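Local coordinates for activating signal cointegrator 1 complex subunit 3 (Homo sapiens, PDB 6YXQ), which unwinds duplex DNA in the 3'-5' direction at the cost of ATP during alkylation repair, and binds its partner ASCC2 through the N-terminal region present here, at the interface of chains A and B. Coordinates in Å, arbitrary orientation; residue numbers count along the deposited sequence, not the author numbering. Chains: chain A, Activating signal cointegrator 1 complex subunit 3; chain B, Activating signal cointegrator 1 complex subunit 2.

Contact 1: the interface of chains A and B. Residues chain A 32-33, 35-37, 39-40, 43; chain B 40-43, 62, 65, 69.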
ATOM      1  N   ASP A  32     -14.611   9.821  14.596  1.00190.56           N
ATOM      2  CA  ASP A  32     -13.332   9.832  13.889  1.00184.04           C
ATOM      3  C   ASP A  32     -13.191  11.044  12.969  1.00167.31           C
ATOM      4  O   ASP A  32     -12.236  11.821  13.091  1.00168.83           O
ATOM      5  CB  ASP A  32     -13.194   8.522  13.099  1.00180.25           C
ATOM      6  CG  ASP A  32     -12.196   8.602  11.978  1.00167.65           C
ATOM      7  OD1 ASP A  32     -11.105   9.156  12.182  1.00165.51           O
ATOM      8  OD2 ASP A  32     -12.524   8.116  10.878  1.00162.38           O
ATOM      9  N   LEU A  33     -14.127  11.219  12.029  1.00147.46           N
ATOM     10  CA  LEU A  33     -13.992  12.274  11.026  1.00128.59           C
ATOM     11  C   LEU A  33     -14.361  13.623  11.586  1.00133.90           C
ATOM     12  O   LEU A  33     -13.874  14.663  11.112  1.00109.86           O
ATOM     13  CB  LEU A  33     -14.892  11.981   9.827  1.00114.37           C
ATOM     14  CG  LEU A  33     -14.010  11.589   8.672  1.00115.94           C
ATOM     15  CD1 LEU A  33     -14.836  11.276   7.450  1.00126.47           C
ATOM     16  CD2 LEU A  33     -13.032  12.701   8.418  1.00124.65           C
ATOM     17  N   ILE A  35     -13.778  14.864  14.622  1.00137.49           N
ATOM     18  CA  ILE A  35     -12.694  15.592  15.263  1.00135.29           C
ATOM     19  C   ILE A  35     -11.738  16.146  14.202  1.00130.12           C
ATOM     20  O   ILE A  35     -11.150  17.219  14.389  1.00122.72           O
ATOM     21  CB  ILE A  35     -11.976  14.729  16.317  1.00134.15           C
ATOM     22  CG1 ILE A  35     -10.634  15.359  16.699  1.00140.90           C
ATOM     23  CG2 ILE A  35     -11.806  13.322  15.825  1.00127.59           C
ATOM     24  CD1 ILE A  35     -10.032  14.837  17.985  1.00142.27           C
ATOM     25  N   LYS A  36     -11.612  15.472  13.053  1.00125.16           N
ATOM     26  CA  LYS A  36     -10.835  16.034  11.948  1.00121.27           C
ATOM     27  C   LYS A  36     -11.420  17.361  11.490  1.00124.59           C
ATOM     28  O   LYS A  36     -10.695  18.344  11.293  1.00129.67           O
ATOM     29  CB  LYS A  36     -10.790  15.058  10.774  1.00113.36           C
ATOM     30  CG  LYS A  36      -9.407  14.835  10.200  1.00100.20           C
ATOM     31  CD  LYS A  36      -8.810  16.043   9.523  1.00 73.50           C
ATOM     32  CE  LYS A  36      -7.416  15.674   9.066  1.00 72.48           C
ATOM     33  NZ  LYS A  36      -6.672  16.788   8.440  1.00 87.54           N
ATOM     34  N   ARG A  37     -12.737  17.391  11.292  1.00121.54           N
ATOM     35  CA  ARG A  37     -13.404  18.637  10.922  1.00117.88           C
ATOM     36  C   ARG A  37     -13.194  19.709  11.986  1.00125.49           C
ATOM     37  O   ARG A  37     -13.042  20.896  11.669  1.00118.66           O
ATOM     38  CB  ARG A  37     -14.893  18.382  10.693  1.00110.65           C
ATOM     39  CG  ARG A  37     -15.179  17.302   9.660  1.00110.51           C
ATOM     40  CD  ARG A  37     -16.573  17.454   9.072  1.00113.11           C
ATOM     41  NE  ARG A  37     -16.851  16.459   8.040  1.00113.53           N
ATOM     42  CZ  ARG A  37     -17.590  15.371   8.236  1.00128.31           C
ATOM     43  NH1 ARG A  37     -18.123  15.137   9.429  1.00126.42           N
ATOM     44  NH2 ARG A  37     -17.795  14.517   7.242  1.00135.43           N
ATOM     45  N   LYS A  39     -10.611  20.311  13.767  1.00145.22           N
ATOM     46  CA  LYS A  39      -9.293  20.923  13.723  1.00143.63           C
ATOM     47  C   LYS A  39      -8.828  21.273  12.317  1.00135.64           C
ATOM     48  O   LYS A  39      -7.687  21.717  12.158  1.00133.22           O
ATOM     49  CB  LYS A  39      -8.263  20.005  14.394  1.00139.92           C
ATOM     50  CG  LYS A  39      -8.376  18.558  14.002  1.00138.19           C
ATOM     51  CD  LYS A  39      -7.583  17.679  14.946  1.00137.77           C
ATOM     52  CE  LYS A  39      -7.539  18.169  16.381  1.00133.87           C
ATOM     53  NZ  LYS A  39      -6.893  17.135  17.253  1.00126.73           N
ATOM     54  N   LEU A  40      -9.667  21.106  11.296  1.00130.14           N
ATOM     55  CA  LEU A  40      -9.220  21.430   9.946  1.00133.06           C
ATOM     56  C   LEU A  40      -9.218  22.926   9.660  1.00138.69           C
ATOM     57  O   LEU A  40      -8.895  23.318   8.532  1.00143.02           O
ATOM     58  CB  LEU A  40     -10.072  20.699   8.890  1.00126.87           C
ATOM     59  CG  LEU A  40     -11.578  20.927   8.672  1.00119.78           C
ATOM     60  CD1 LEU A  40     -11.909  22.251   7.998  1.00120.81           C
ATOM     61  CD2 LEU A  40     -12.155  19.789   7.848  1.00105.87           C
ATOM     62  N   GLN A  43      -5.586  23.990   9.352  1.00141.17           N
ATOM     63  CA  GLN A  43      -4.710  22.984   8.765  1.00150.72           C
ATOM     64  C   GLN A  43      -4.215  23.391   7.383  1.00161.75           C
ATOM     65  O   GLN A  43      -3.120  22.982   6.979  1.00172.48           O
ATOM     66  CB  GLN A  43      -5.421  21.633   8.702  1.00147.11           C
ATOM     67  CG  GLN A  43      -5.441  20.895  10.033  1.00145.11           C
ATOM     68  CD  GLN A  43      -5.608  19.396   9.875  1.00147.52           C
ATOM     69  OE1 GLN A  43      -5.349  18.839   8.808  1.00155.78           O
ATOM     70  NE2 GLN A  43      -6.042  18.733  10.943  1.00141.29           N
TER
ATOM     71  N   TYR B  40      -4.664  15.733  13.179  1.00109.76           N
ATOM     72  CA  TYR B  40      -5.392  14.481  13.262  1.00103.29           C
ATOM     73  C   TYR B  40      -5.289  13.721  11.944  1.00116.90           C
ATOM     74  O   TYR B  40      -5.209  14.313  10.865  1.00120.87           O
ATOM     75  CB  TYR B  40      -6.849  14.774  13.589  1.00 88.98           C
ATOM     76  CG  TYR B  40      -7.683  13.622  14.063  1.00100.02           C
ATOM     77  CD1 TYR B  40      -7.660  13.218  15.393  1.00 86.71           C
ATOM     78  CD2 TYR B  40      -8.545  12.974  13.192  1.00111.81           C
ATOM     79  CE1 TYR B  40      -8.450  12.173  15.830  1.00 99.27           C
ATOM     80  CE2 TYR B  40      -9.332  11.932  13.615  1.00116.31           C
ATOM     81  CZ  TYR B  40      -9.281  11.529  14.931  1.00114.57           C
ATOM     82  OH  TYR B  40     -10.083  10.492  15.347  1.00119.41           O
ATOM     83  N   PHE B  41      -5.292  12.394  12.041  1.00119.61           N
ATOM     84  CA  PHE B  41      -5.272  11.507  10.885  1.00103.38           C
ATOM     85  C   PHE B  41      -6.493  10.603  10.937  1.00 92.98           C
ATOM     86  O   PHE B  41      -6.720   9.924  11.946  1.00 94.18           O
ATOM     87  CB  PHE B  41      -4.005  10.649  10.864  1.00 95.75           C
ATOM     88  CG  PHE B  41      -2.821  11.316  10.235  1.00 89.06           C
ATOM     89  CD1 PHE B  41      -1.991  12.142  10.981  1.00 90.71           C
ATOM     90  CD2 PHE B  41      -2.515  11.091   8.905  1.00 74.25           C
ATOM     91  CE1 PHE B  41      -0.888  12.749  10.401  1.00 86.17           C
ATOM     92  CE2 PHE B  41      -1.415  11.689   8.322  1.00 77.52           C
ATOM     93  CZ  PHE B  41      -0.601  12.522   9.069  1.00 80.30           C
ATOM     94  N   VAL B  42      -7.272  10.581   9.857  1.00 83.55           N
ATOM     95  CA  VAL B  42      -8.413   9.678   9.783  1.00 95.58           C
ATOM     96  C   VAL B  42      -8.014   8.398   9.059  1.00 99.24           C
ATOM     97  O   VAL B  42      -7.032   8.342   8.313  1.00 86.68           O
ATOM     98  CB  VAL B  42      -9.641  10.323   9.107  1.00 94.47           C
ATOM     99  CG1 VAL B  42      -9.996  11.594   9.801  1.00 89.28           C
ATOM    100  CG2 VAL B  42      -9.392  10.558   7.621  1.00 83.12           C
ATOM    101  N   LEU B  43      -8.803   7.354   9.285  1.00 93.39           N
ATOM    102  CA  LEU B  43      -8.561   6.060   8.678  1.00 81.31           C
ATOM    103  C   LEU B  43      -8.999   6.064   7.218  1.00 93.08           C
ATOM    104  O   LEU B  43      -9.783   6.908   6.774  1.00 96.99           O
ATOM    105  CB  LEU B  43      -9.300   4.965   9.444  1.00 68.99           C
ATOM    106  CG  LEU B  43      -9.016   4.960  10.944  1.00 81.53           C
ATOM    107  CD1 LEU B  43     -10.265   4.589  11.714  1.00 87.38           C
ATOM    108  CD2 LEU B  43      -7.869   4.017  11.282  1.00 81.47           C
ATOM    109  N   ARG B  62     -13.172  11.377   2.793  1.00 94.84           N
ATOM    110  CA  ARG B  62     -12.183  10.709   3.639  1.00 87.86           C
ATOM    111  C   ARG B  62     -10.804  10.683   2.970  1.00 86.59           C
ATOM    112  O   ARG B  62      -9.773  11.002   3.591  1.00 82.13           O
ATOM    113  CB  ARG B  62     -12.656   9.293   3.955  1.00 84.13           C
ATOM    114  CG  ARG B  62     -12.089   8.726   5.232  1.00 88.12           C
ATOM    115  CD  ARG B  62     -12.866   7.498   5.653  1.00 85.58           C
ATOM    116  NE  ARG B  62     -12.910   7.350   7.103  1.00 92.03           N
ATOM    117  CZ  ARG B  62     -13.967   7.653   7.850  1.00104.32           C
ATOM    118  NH1 ARG B  62     -13.929   7.483   9.164  1.00100.06           N
ATOM    119  NH2 ARG B  62     -15.072   8.111   7.281  1.00116.31           N
ATOM    120  N   PHE B  65      -8.917  14.069   3.014  1.00 73.67           N
ATOM    121  CA  PHE B  65      -8.278  14.263   4.315  1.00 70.54           C
ATOM    122  C   PHE B  65      -6.944  13.517   4.386  1.00 87.91           C
ATOM    123  O   PHE B  65      -5.896  14.105   4.712  1.00 93.09           O
ATOM    124  CB  PHE B  65      -9.206  13.801   5.426  1.00 73.60           C
ATOM    125  CG  PHE B  65     -10.329  14.748   5.703  1.00 86.40           C
ATOM    126  CD1 PHE B  65     -10.078  16.093   5.888  1.00 94.68           C
ATOM    127  CD2 PHE B  65     -11.637  14.296   5.775  1.00 78.74           C
ATOM    128  CE1 PHE B  65     -11.107  16.973   6.151  1.00100.38           C
ATOM    129  CE2 PHE B  65     -12.673  15.173   6.038  1.00 84.36           C
ATOM    130  CZ  PHE B  65     -12.407  16.513   6.226  1.00 89.18           C
ATOM    131  N   ASP B  69      -3.114  15.305   4.440  1.00 74.91           N
ATOM    132  CA  ASP B  69      -2.244  15.071   5.584  1.00 83.73           C
ATOM    133  C   ASP B  69      -0.925  14.433   5.157  1.00 95.27           C
ATOM    134  O   ASP B  69       0.142  14.797   5.664  1.00110.59           O
ATOM    135  CB  ASP B  69      -2.960  14.205   6.616  1.00 86.22           C
ATOM    136  CG  ASP B  69      -4.185  14.883   7.197  1.00 84.06           C
ATOM    137  OD1 ASP B  69      -4.210  16.130   7.274  1.00 75.17           O
ATOM    138  OD2 ASP B  69      -5.124  14.162   7.587  1.00 92.71           O
TER
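Helix 30-39 of ASCC3, part of the N-terminal region required for binding ASCC2, lies against a surface that ASCC2 forms from the segment B:Tyr40 to B:Leu43 and one side of helix 53-75. The tight part centres on A:Lys36 and B:Tyr40, the residues with most surface buried on their sides. The lysine chain bends at its second torsion (chi2 -67°), so its methylenes run obliquely past the tyrosine ring, CG lying 3.6 Å from B:Tyr40 CD2, and cross B:Val42 CG1 at nearly a right angle. Farther out, CD packs on the B:Phe65 ring, and NZ reaches the carboxylate of B:Asp69 in a salt bridge, 2.8 Å from OD1, whose syn lone pair it uses. A:Gln43 OE1 takes a second hydrogen bond from NZ at 2.5 Å, with the nitrogen above the amide plane, and so holds the ammonium group from its own chain. An alanine here would remove the ammonium end and the outer methylenes, and is likely to weaken the hold on B:Asp69 and loosen the packing against B:Tyr40 and B:Val42. B:Tyr40, with CG anti to its backbone N (chi1 -165°), offers one face to A:Ile35, whose CG2 sits 3.6 Å from the ring centroid in a CH-pi contact. A:Leu33 divides its branches: CD2 meets B:Phe65 CD2 at 3.4 Å, while CD1 lies by the guanidinium of B:Arg62. A:Leu40 CD2 reaches B:Phe65 CE1 at 3.5 Å. At the N-terminal end of the helix A:Asp32 and B:Arg62 meet tip to tip in a salt bridge, their planes 49° apart. The margins are looser: A:Lys39 reaches B:Tyr40 CB mainly with its CD and buries little surface, and A:Arg37 loses even less. The site thus joins a short helix near the ASCC3 N-terminus to the middle and later turns of the long ASCC2 helix 53-75 and the loop that precedes it.

Contact 2: the interface of chains A and B. Residues chain A 166-169, 171-172; chain B 125, 129, 132, 179.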
ATOM      1  N   PHE A 166       9.031  18.076  -1.247  1.00 88.09           N
ATOM      2  CA  PHE A 166       8.656  17.068  -0.269  1.00 81.77           C
ATOM      3  C   PHE A 166       9.605  15.892  -0.433  1.00 93.69           C
ATOM      4  O   PHE A 166      10.277  15.760  -1.460  1.00 92.65           O
ATOM      5  CB  PHE A 166       7.198  16.621  -0.439  1.00 75.95           C
ATOM      6  CG  PHE A 166       6.893  16.056  -1.797  1.00 75.55           C
ATOM      7  CD1 PHE A 166       6.617  16.894  -2.861  1.00 64.35           C
ATOM      8  CD2 PHE A 166       6.881  14.685  -2.007  1.00 82.09           C
ATOM      9  CE1 PHE A 166       6.337  16.379  -4.106  1.00 78.44           C
ATOM     10  CE2 PHE A 166       6.600  14.159  -3.251  1.00 72.88           C
ATOM     11  CZ  PHE A 166       6.328  15.007  -4.302  1.00 88.02           C
ATOM     12  N   PHE A 167       9.663  15.037   0.591  1.00 95.76           N
ATOM     13  CA  PHE A 167      10.617  13.931   0.576  1.00 89.63           C
ATOM     14  C   PHE A 167      10.316  12.967  -0.562  1.00 93.41           C
ATOM     15  O   PHE A 167       9.173  12.535  -0.740  1.00 98.02           O
ATOM     16  CB  PHE A 167      10.601  13.168   1.898  1.00 95.07           C
ATOM     17  CG  PHE A 167      11.371  11.877   1.844  1.00103.08           C
ATOM     18  CD1 PHE A 167      12.738  11.860   2.076  1.00110.06           C
ATOM     19  CD2 PHE A 167      10.735  10.684   1.535  1.00102.53           C
ATOM     20  CE1 PHE A 167      13.453  10.677   2.014  1.00106.09           C
ATOM     21  CE2 PHE A 167      11.447   9.503   1.461  1.00101.77           C
ATOM     22  CZ  PHE A 167      12.807   9.498   1.708  1.00103.21           C
ATOM     23  N   GLY A 168      11.359  12.600  -1.305  1.00 97.04           N
ATOM     24  CA  GLY A 168      11.209  11.679  -2.416  1.00 87.22           C
ATOM     25  C   GLY A 168      10.489  12.254  -3.614  1.00 80.10           C
ATOM     26  O   GLY A 168       9.913  11.499  -4.401  1.00 82.52           O
ATOM     27  N   LYS A 169      10.518  13.579  -3.779  1.00 95.01           N
ATOM     28  CA  LYS A 169       9.746  14.226  -4.836  1.00 92.21           C
ATOM     29  C   LYS A 169      10.285  13.872  -6.215  1.00 96.76           C
ATOM     30  O   LYS A 169       9.520  13.506  -7.115  1.00112.75           O
ATOM     31  CB  LYS A 169       9.745  15.739  -4.626  1.00 95.05           C
ATOM     32  CG  LYS A 169       9.406  16.551  -5.867  1.00 99.66           C
ATOM     33  CD  LYS A 169       9.249  18.028  -5.525  1.00 97.37           C
ATOM     34  CE  LYS A 169      10.037  18.922  -6.471  1.00 97.00           C
ATOM     35  NZ  LYS A 169       9.225  19.351  -7.640  1.00102.72           N
ATOM     36  N   LEU A 171      12.055  11.353  -7.054  1.00116.48           N
ATOM     37  CA  LEU A 171      12.348   9.934  -7.195  1.00111.41           C
ATOM     38  C   LEU A 171      11.515   9.303  -8.304  1.00108.26           C
ATOM     39  O   LEU A 171      10.394   9.728  -8.594  1.00113.39           O
ATOM     40  CB  LEU A 171      12.082   9.202  -5.882  1.00102.56           C
ATOM     41  CG  LEU A 171      13.238   9.153  -4.884  1.00101.49           C
ATOM     42  CD1 LEU A 171      13.036   8.001  -3.927  1.00 93.67           C
ATOM     43  CD2 LEU A 171      14.581   9.040  -5.595  1.00101.99           C
ATOM     44  N   ALA A 172      12.083   8.270  -8.922  1.00108.84           N
ATOM     45  CA  ALA A 172      11.362   7.477  -9.905  1.00105.81           C
ATOM     46  C   ALA A 172      10.398   6.532  -9.200  1.00 98.20           C
ATOM     47  O   ALA A 172      10.751   5.885  -8.209  1.00 87.34           O
ATOM     48  CB  ALA A 172      12.337   6.685 -10.778  1.00100.57           C
TER
ATOM     49  N   ARG B 125       1.183   6.764  -4.432  1.00 72.18           N
ATOM     50  CA  ARG B 125       2.521   7.349  -4.460  1.00 76.33           C
ATOM     51  C   ARG B 125       2.915   7.886  -3.091  1.00 70.35           C
ATOM     52  O   ARG B 125       4.040   7.668  -2.618  1.00 74.45           O
ATOM     53  CB  ARG B 125       2.588   8.460  -5.509  1.00 88.18           C
ATOM     54  CG  ARG B 125       3.971   9.055  -5.675  1.00 91.02           C
ATOM     55  CD  ARG B 125       4.089   9.904  -6.933  1.00105.47           C
ATOM     56  NE  ARG B 125       5.484  10.248  -7.195  1.00112.89           N
ATOM     57  CZ  ARG B 125       6.011  11.452  -7.000  1.00109.75           C
ATOM     58  NH1 ARG B 125       5.253  12.446  -6.556  1.00103.45           N
ATOM     59  NH2 ARG B 125       7.295  11.663  -7.257  1.00106.66           N
ATOM     60  N   LEU B 129       6.067   6.714  -0.639  1.00 87.59           N
ATOM     61  CA  LEU B 129       7.155   7.623  -0.278  1.00 87.70           C
ATOM     62  C   LEU B 129       7.300   7.751   1.236  1.00 86.86           C
ATOM     63  O   LEU B 129       8.423   7.836   1.753  1.00 87.37           O
ATOM     64  CB  LEU B 129       6.946   8.994  -0.920  1.00 73.57           C
ATOM     65  CG  LEU B 129       6.903   8.982  -2.446  1.00 73.04           C
ATOM     66  CD1 LEU B 129       5.985  10.066  -2.948  1.00 89.05           C
ATOM     67  CD2 LEU B 129       8.292   9.129  -3.040  1.00 70.92           C
ATOM     68  N   LEU B 132       9.133   4.740   2.369  1.00 68.99           N
ATOM     69  CA  LEU B 132      10.545   4.919   2.036  1.00 71.63           C
ATOM     70  C   LEU B 132      11.248   5.780   3.076  1.00 82.66           C
ATOM     71  O   LEU B 132      12.356   5.455   3.533  1.00 87.55           O
ATOM     72  CB  LEU B 132      10.681   5.555   0.657  1.00 59.24           C
ATOM     73  CG  LEU B 132      11.911   5.177  -0.166  1.00 60.24           C
ATOM     74  CD1 LEU B 132      11.752   5.766  -1.539  1.00 75.51           C
ATOM     75  CD2 LEU B 132      13.213   5.647   0.458  1.00 73.33           C
ATOM     76  N   LEU B 179      13.991  -0.421  -5.341  1.00 81.72           N
ATOM     77  CA  LEU B 179      13.925   0.464  -4.184  1.00 73.31           C
ATOM     78  C   LEU B 179      13.349  -0.259  -2.973  1.00 77.70           C
ATOM     79  O   LEU B 179      13.883  -0.154  -1.858  1.00 81.06           O
ATOM     80  CB  LEU B 179      13.081   1.689  -4.531  1.00 79.50           C
ATOM     81  CG  LEU B 179      13.233   2.992  -3.736  1.00 84.63           C
ATOM     82  CD1 LEU B 179      14.666   3.200  -3.265  1.00 90.70           C
ATOM     83  CD2 LEU B 179      12.780   4.168  -4.589  1.00 80.03           C
TER
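B:Leu129, A:Leu171 and B:Arg125 bury most surface where the segment A:Phe166 to A:Ala172 of ASCC3 runs over helix 114-135 of ASCC2. B:Leu129 has its CG anti to the carbonyl carbon (chi1 -61°), and its two methyls part: CD2 lies under the backbone of A:Gly168, 3.9 Å from CA, while CD1 points to the A:Phe166 ring. The lack of a side chain at A:Gly168 probably allows the methyl to come this close to the main chain. A:Leu171 works through its CD1 branch. That methyl meets B:Leu132 CD1 tip to tip at 3.5 Å and also lies 3.9 Å from B:Leu179 CD2, the side chains of A:Leu171 and B:Leu179 crossing obliquely, so one methyl touches two helices of ASCC2. B:Arg125 stretches from CG to NE with CG anti to its backbone N (chi1 -176°), carrying the guanidinium out to the ASCC3 backbone. There NH2 donates a hydrogen bond of 2.9 Å to A:Lys169 O. The acceptor lies almost in the guanidinium plane, but the nitrogen stands above the carbonyl plane and the bond is bent, 140° at the hydrogen. NH1 of the same group comes in plane to the edge of the A:Phe166 ring, 3.6 Å from CZ, with ring and guanidinium perpendicular. A:Lys169 CB covers one face of that ring, a second-shell contact that probably steadies its position. A:Phe167 sets its CE2 3.5 Å from B:Leu129 O. The mix is therefore mostly apolar, with a backbone carbonyl rather than a side chain as the polar acceptor. In the fold, this irregular segment follows helix 147-163, the last ASCC3 helix, and passes over helix 114-135 towards helix 177-190.

The C-alpha centres of contact 1 and contact 2 lie about 24 Å apart, and the two share no residue and no helix. On ASCC3, contact 1 uses helix 30-39 near the start of the construct, contact 2 the irregular stretch after the last helix; on ASCC2 they use helix 53-75 with its preceding loop, and helices 114-135 and 177-190. Segments far apart in the ASCC3 sequence thus hold the same partner, consistent with nearly the whole N-terminal region being required for binding. Contact 1 joins charged pairs to packing, contact 2 is mainly apolar, so the two probably complement each other in securing the heterodimer.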